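Local coordinates for uncharacterized protein (PDB 4ZKQ), which binds chemokines as a viral decoy receptor of a rodent gammaherpesvirus, probably keeping them from the host's own receptors, at residues F300-W313 and E324-L338. Numbering follows the deposited sequence.
Sequences FQTADGEPVLASVW and ESCAFVIPTKGRRKL
Thr-332, just past the end of strand 324-330, reaches into the turn at Ala-303 to Glu-306, a type I' beta turn. Its CB lies 3.6 Å from Glu-306 O. From there the side chain forks. Thr-332 OG1 sits between the backbone N and the carbonyl carbon (chi1 61°) and gives a 2.7 Å hydrogen bond to Glu-306 O, coming from above the carbonyl plane. Thr-332 CG2 turns to the apolar side, 3.6 Å from Ala-303 CB, and also meets the edge of the Phe-300 ring. A water joins Thr-332 N to Gly-305 O. The same Gly-305 O takes a 3.0 Å hydrogen bond from Lys-333 NZ, again from above its plane. Lys-333 also makes a long salt bridge with Glu-306. Phe-300 crosses Ile-330 at about a right angle, with Phe-300 CE1 3.5 Å from Ile-330 CG2. Phe-300 CD1 packs on Leu-338 CD2.

Beyond the turn the segments form an antiparallel beta hairpin. Val-308, Ala-310 and Val-312 make paired backbone hydrogen bonds with Ile-330, Phe-328 and Cys-326, respectively. The Val-312 CG1 methyl lies 4.1 Å from Phe-328 CE1, at that ring's edge. Cys-326 is disulfide-bonded to Cys-347. Strand 378-384 pairs with the outer side of strand 308-315, and strand 341-342 with that of 324-330. Strand 350-355 packs against the face bearing Ala-310, Val-312, Cys-326 and Phe-328, as in a beta sandwich.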
loop_
_atom_site.group_PDB
_atom_site.type_symbol
_atom_site.label_atom_id
_atom_site.label_comp_id
_atom_site.label_asym_id
_atom_site.label_seq_id
_atom_site.Cartn_x
_atom_site.Cartn_y
_atom_site.Cartn_z
ATOM N N PHE A 300 7.867 19.961 4.155
ATOM C CA PHE A 300 7.689 20.018 5.598
ATOM C C PHE A 300 6.858 21.224 6.029
ATOM O O PHE A 300 6.456 21.313 7.188
ATOM C CB PHE A 300 9.050 20.018 6.295
ATOM C CG PHE A 300 9.775 18.715 6.173
ATOM C CD1 PHE A 300 9.566 17.704 7.092
ATOM C CD2 PHE A 300 10.644 18.487 5.124
ATOM C CE1 PHE A 300 10.220 16.496 6.971
ATOM C CE2 PHE A 300 11.305 17.281 5.002
ATOM C CZ PHE A 300 11.090 16.285 5.927
ATOM N N GLN A 301 6.580 22.128 5.091
ATOM C CA GLN A 301 5.722 23.284 5.355
ATOM C C GLN A 301 4.252 22.973 5.073
ATOM O O GLN A 301 3.367 23.759 5.411
ATOM C CB GLN A 301 6.170 24.483 4.514
ATOM C CG GLN A 301 7.656 24.791 4.624
ATOM C CD GLN A 301 8.128 24.896 6.062
ATOM O OE1 GLN A 301 9.179 24.366 6.421
ATOM N NE2 GLN A 301 7.352 25.584 6.893
ATOM N N THR A 302 4.004 21.816 4.464
ATOM C CA THR A 302 2.655 21.349 4.148
ATOM C C THR A 302 2.088 20.417 5.205
ATOM O O THR A 302 0.908 20.061 5.175
ATOM C CB THR A 302 2.638 20.576 2.819
ATOM O OG1 THR A 302 3.014 19.202 3.050
ATOM C CG2 THR A 302 3.584 21.216 1.822
ATOM N N ALA A 303 2.944 20.012 6.128
ATOM C CA ALA A 303 2.657 18.875 6.984
ATOM C C ALA A 303 1.514 19.113 7.981
ATOM O O ALA A 303 0.967 18.154 8.534
ATOM C CB ALA A 303 3.914 18.485 7.712
ATOM N N ASP A 304 1.150 20.374 8.196
ATOM C CA ASP A 304 0.062 20.726 9.117
ATOM C C ASP A 304 0.327 20.212 10.535
ATOM O O ASP A 304 -0.569 19.683 11.196
ATOM C CB ASP A 304 -1.284 20.182 8.600
ATOM C CG ASP A 304 -2.486 20.785 9.327
ATOM O OD1 ASP A 304 -2.398 21.952 9.767
ATOM O OD2 ASP A 304 -3.517 20.090 9.457
ATOM N N GLY A 305 1.564 20.367 11.000
ATOM C CA GLY A 305 1.943 19.925 12.330
ATOM C C GLY A 305 2.024 18.417 12.470
ATOM O O GLY A 305 2.361 17.905 13.539
ATOM N N GLU A 306 1.714 17.702 11.391
ATOM C CA GLU A 306 1.736 16.245 11.396
ATOM C C GLU A 306 3.040 15.744 10.798
ATOM O O GLU A 306 3.791 16.515 10.200
ATOM C CB GLU A 306 0.546 15.685 10.618
ATOM C CG GLU A 306 -0.783 16.268 11.035
ATOM C CD GLU A 306 -1.025 16.157 12.528
ATOM O OE1 GLU A 306 -0.712 15.093 13.102
ATOM O OE2 GLU A 306 -1.518 17.137 13.130
ATOM N N PRO A 307 3.320 14.448 10.958
ATOM C CA PRO A 307 4.599 13.953 10.457
ATOM C C PRO A 307 4.667 13.801 8.946
ATOM O O PRO A 307 3.659 13.834 8.230
ATOM C CB PRO A 307 4.733 12.579 11.128
ATOM C CG PRO A 307 3.743 12.575 12.226
ATOM C CD PRO A 307 2.629 13.431 11.766
ATOM N N VAL A 308 5.900 13.633 8.488
ATOM C CA VAL A 308 6.204 13.229 7.129
ATOM C C VAL A 308 6.744 11.808 7.187
ATOM O O VAL A 308 7.552 11.483 8.065
ATOM C CB VAL A 308 7.229 14.187 6.471
ATOM C CG1 VAL A 308 7.963 13.523 5.290
ATOM C CG2 VAL A 308 6.543 15.472 6.034
ATOM N N LEU A 309 6.267 10.961 6.279
ATOM C CA LEU A 309 6.749 9.596 6.161
ATOM C C LEU A 309 7.699 9.526 4.983
ATOM O O LEU A 309 7.368 9.988 3.891
ATOM C CB LEU A 309 5.597 8.610 5.967
ATOM C CG LEU A 309 5.986 7.139 5.844
ATOM C CD1 LEU A 309 6.523 6.594 7.160
ATOM C CD2 LEU A 309 4.805 6.310 5.374
ATOM N N ALA A 310 8.884 8.974 5.214
ATOM C CA ALA A 310 9.864 8.803 4.153
ATOM C C ALA A 310 10.085 7.318 3.919
ATOM O O ALA A 310 10.397 6.581 4.852
ATOM C CB ALA A 310 11.179 9.506 4.507
ATOM N N SER A 311 9.881 6.878 2.677
ATOM C CA SER A 311 10.124 5.496 2.290
ATOM C C SER A 311 11.211 5.492 1.236
ATOM O O SER A 311 11.137 6.257 0.280
ATOM C CB SER A 311 8.860 4.835 1.733
ATOM O OG SER A 311 7.743 5.037 2.574
ATOM N N VAL A 312 12.207 4.631 1.397
ATOM C CA VAL A 312 13.266 4.525 0.402
ATOM C C VAL A 312 13.561 3.066 0.141
ATOM O O VAL A 312 13.604 2.253 1.065
ATOM C CB VAL A 312 14.551 5.264 0.848
ATOM C CG1 VAL A 312 15.080 4.703 2.159
ATOM C CG2 VAL A 312 15.623 5.212 -0.247
ATOM N N TRP A 313 13.743 2.723 -1.128
ATOM C CA TRP A 313 14.177 1.383 -1.456
ATOM C C TRP A 313 15.080 1.399 -2.670
ATOM O O TRP A 313 15.100 2.366 -3.425
ATOM C CB TRP A 313 12.976 0.463 -1.685
ATOM C CG TRP A 313 12.122 0.806 -2.851
ATOM C CD1 TRP A 313 11.033 1.630 -2.857
ATOM C CD2 TRP A 313 12.265 0.322 -4.187
ATOM N NE1 TRP A 313 10.489 1.686 -4.116
ATOM C CE2 TRP A 313 11.229 0.889 -4.954
ATOM C CE3 TRP A 313 13.170 -0.545 -4.813
ATOM C CZ2 TRP A 313 11.075 0.630 -6.309
ATOM C CZ3 TRP A 313 13.015 -0.804 -6.159
ATOM C CH2 TRP A 313 11.977 -0.221 -6.893
ATOM N N GLU A 324 16.425 -3.629 -1.144
ATOM C CA GLU A 324 16.761 -2.991 0.125
ATOM C C GLU A 324 15.711 -1.921 0.375
ATOM O O GLU A 324 15.381 -1.172 -0.538
ATOM C CB GLU A 324 18.160 -2.365 0.087
ATOM C CG GLU A 324 19.279 -3.280 -0.391
ATOM C CD GLU A 324 19.836 -4.180 0.699
ATOM O OE1 GLU A 324 19.512 -3.974 1.888
ATOM O OE2 GLU A 324 20.611 -5.096 0.359
ATOM N N SER A 325 15.178 -1.849 1.592
ATOM C CA SER A 325 14.157 -0.855 1.914
ATOM C C SER A 325 14.241 -0.398 3.367
ATOM O O SER A 325 14.475 -1.200 4.269
ATOM C CB SER A 325 12.760 -1.418 1.637
ATOM O OG SER A 325 11.768 -0.427 1.831
ATOM N N CYS A 326 14.050 0.900 3.568
ATOM C CA CYS A 326 14.001 1.503 4.890
ATOM C C CYS A 326 12.888 2.538 4.896
ATOM O O CYS A 326 12.473 3.014 3.834
ATOM C CB CYS A 326 15.340 2.154 5.251
ATOM S SG CYS A 326 16.753 1.051 5.043
ATOM N N ALA A 327 12.404 2.885 6.084
ATOM C CA ALA A 327 11.409 3.941 6.209
ATOM C C ALA A 327 11.675 4.766 7.458
ATOM O O ALA A 327 12.228 4.258 8.430
ATOM C CB ALA A 327 10.010 3.356 6.232
ATOM N N PHE A 328 11.299 6.041 7.403
ATOM C CA PHE A 328 11.546 6.986 8.483
ATOM C C PHE A 328 10.310 7.811 8.746
ATOM O O PHE A 328 9.661 8.265 7.805
ATOM C CB PHE A 328 12.707 7.921 8.140
ATOM C CG PHE A 328 13.939 7.211 7.716
ATOM C CD1 PHE A 328 14.112 6.837 6.395
ATOM C CD2 PHE A 328 14.929 6.907 8.635
ATOM C CE1 PHE A 328 15.248 6.175 5.996
ATOM C CE2 PHE A 328 16.068 6.250 8.241
ATOM C CZ PHE A 328 16.228 5.883 6.917
ATOM N N VAL A 329 9.984 8.000 10.021
ATOM C CA VAL A 329 8.944 8.942 10.416
ATOM C C VAL A 329 9.603 10.243 10.848
ATOM O O VAL A 329 10.522 10.234 11.663
ATOM C CB VAL A 329 8.071 8.414 11.572
ATOM C CG1 VAL A 329 6.819 9.274 11.717
ATOM C CG2 VAL A 329 7.693 6.971 11.346
ATOM N N ILE A 330 9.126 11.356 10.303
ATOM C CA ILE A 330 9.720 12.655 10.570
ATOM C C ILE A 330 8.659 13.590 11.122
ATOM O O ILE A 330 7.911 14.205 10.361
ATOM C CB ILE A 330 10.344 13.283 9.307
ATOM C CG1 ILE A 330 11.191 12.254 8.550
ATOM C CG2 ILE A 330 11.174 14.501 9.694
ATOM C CD1 ILE A 330 11.756 12.761 7.243
ATOM N N PRO A 331 8.572 13.689 12.456
ATOM C CA PRO A 331 7.591 14.619 13.021
ATOM C C PRO A 331 7.964 16.059 12.699
ATOM O O PRO A 331 9.145 16.337 12.471
ATOM C CB PRO A 331 7.666 14.341 14.524
ATOM C CG PRO A 331 9.049 13.855 14.739
ATOM C CD PRO A 331 9.417 13.083 13.499
ATOM N N THR A 332 6.977 16.949 12.663
ATOM C CA THR A 332 7.217 18.357 12.355
ATOM C C THR A 332 6.882 19.248 13.559
ATOM O O THR A 332 6.888 20.472 13.457
ATOM C CB THR A 332 6.397 18.818 11.124
ATOM O OG1 THR A 332 4.996 18.674 11.392
ATOM C CG2 THR A 332 6.776 17.998 9.882
ATOM N N LYS A 333 6.593 18.624 14.695
ATOM C CA LYS A 333 6.449 19.347 15.957
ATOM C C LYS A 333 6.845 18.410 17.091
ATOM O O LYS A 333 6.969 17.203 16.883
ATOM C CB LYS A 333 5.020 19.864 16.143
ATOM C CG LYS A 333 3.981 18.793 16.467
ATOM C CD LYS A 333 2.606 19.410 16.684
ATOM C CE LYS A 333 1.599 18.402 17.233
ATOM N NZ LYS A 333 0.932 17.595 16.172
ATOM N N GLY A 334 7.068 18.962 18.281
ATOM C CA GLY A 334 7.393 18.154 19.445
ATOM C C GLY A 334 8.880 17.880 19.591
ATOM O O GLY A 334 9.702 18.529 18.947
ATOM N N ARG A 335 9.215 16.908 20.438
ATOM C CA ARG A 335 10.606 16.561 20.732
ATOM C C ARG A 335 11.379 16.151 19.488
ATOM O O ARG A 335 10.897 15.345 18.688
ATOM C CB ARG A 335 10.670 15.420 21.757
ATOM C CG ARG A 335 10.228 15.809 23.161
ATOM C CD ARG A 335 10.405 14.677 24.174
ATOM N NE ARG A 335 9.112 14.129 24.586
ATOM C CZ ARG A 335 8.434 13.215 23.899
ATOM N NH1 ARG A 335 8.926 12.733 22.764
ATOM N NH2 ARG A 335 7.261 12.779 24.342
ATOM N N ARG A 336 12.581 16.705 19.343
ATOM C CA ARG A 336 13.461 16.376 18.225
ATOM C C ARG A 336 12.723 16.498 16.895
ATOM O O ARG A 336 12.845 15.636 16.026
ATOM C CB ARG A 336 14.034 14.963 18.384
ATOM C CG ARG A 336 14.943 14.793 19.594
ATOM C CD ARG A 336 15.699 13.468 19.567
ATOM N NE ARG A 336 14.830 12.324 19.857
ATOM C CZ ARG A 336 14.607 11.292 19.042
ATOM N NH1 ARG A 336 15.181 11.212 17.845
ATOM N NH2 ARG A 336 13.793 10.321 19.437
ATOM N N LYS A 337 11.950 17.569 16.742
ATOM C CA LYS A 337 11.173 17.764 15.523
ATOM C C LYS A 337 12.109 17.830 14.320
ATOM O O LYS A 337 13.254 18.258 14.439
ATOM C CB LYS A 337 10.305 19.028 15.613
ATOM C CG LYS A 337 11.045 20.349 15.424
ATOM C CD LYS A 337 10.096 21.536 15.573
ATOM C CE LYS A 337 10.785 22.848 15.228
ATOM N NZ LYS A 337 9.896 24.029 15.423
ATOM N N LEU A 338 11.613 17.359 13.179
ATOM C CA LEU A 338 12.346 17.359 11.915
ATOM C C LEU A 338 13.566 16.429 11.923
ATOM O O LEU A 338 14.400 16.480 11.018
ATOM C CB LEU A 338 12.756 18.788 11.550
ATOM C CG LEU A 338 11.566 19.748 11.417
ATOM C CD1 LEU A 338 12.030 21.160 11.092
ATOM C CD2 LEU A 338 10.576 19.268 10.360
HETATM O O HOH W 1 4.358 16.090 13.572
#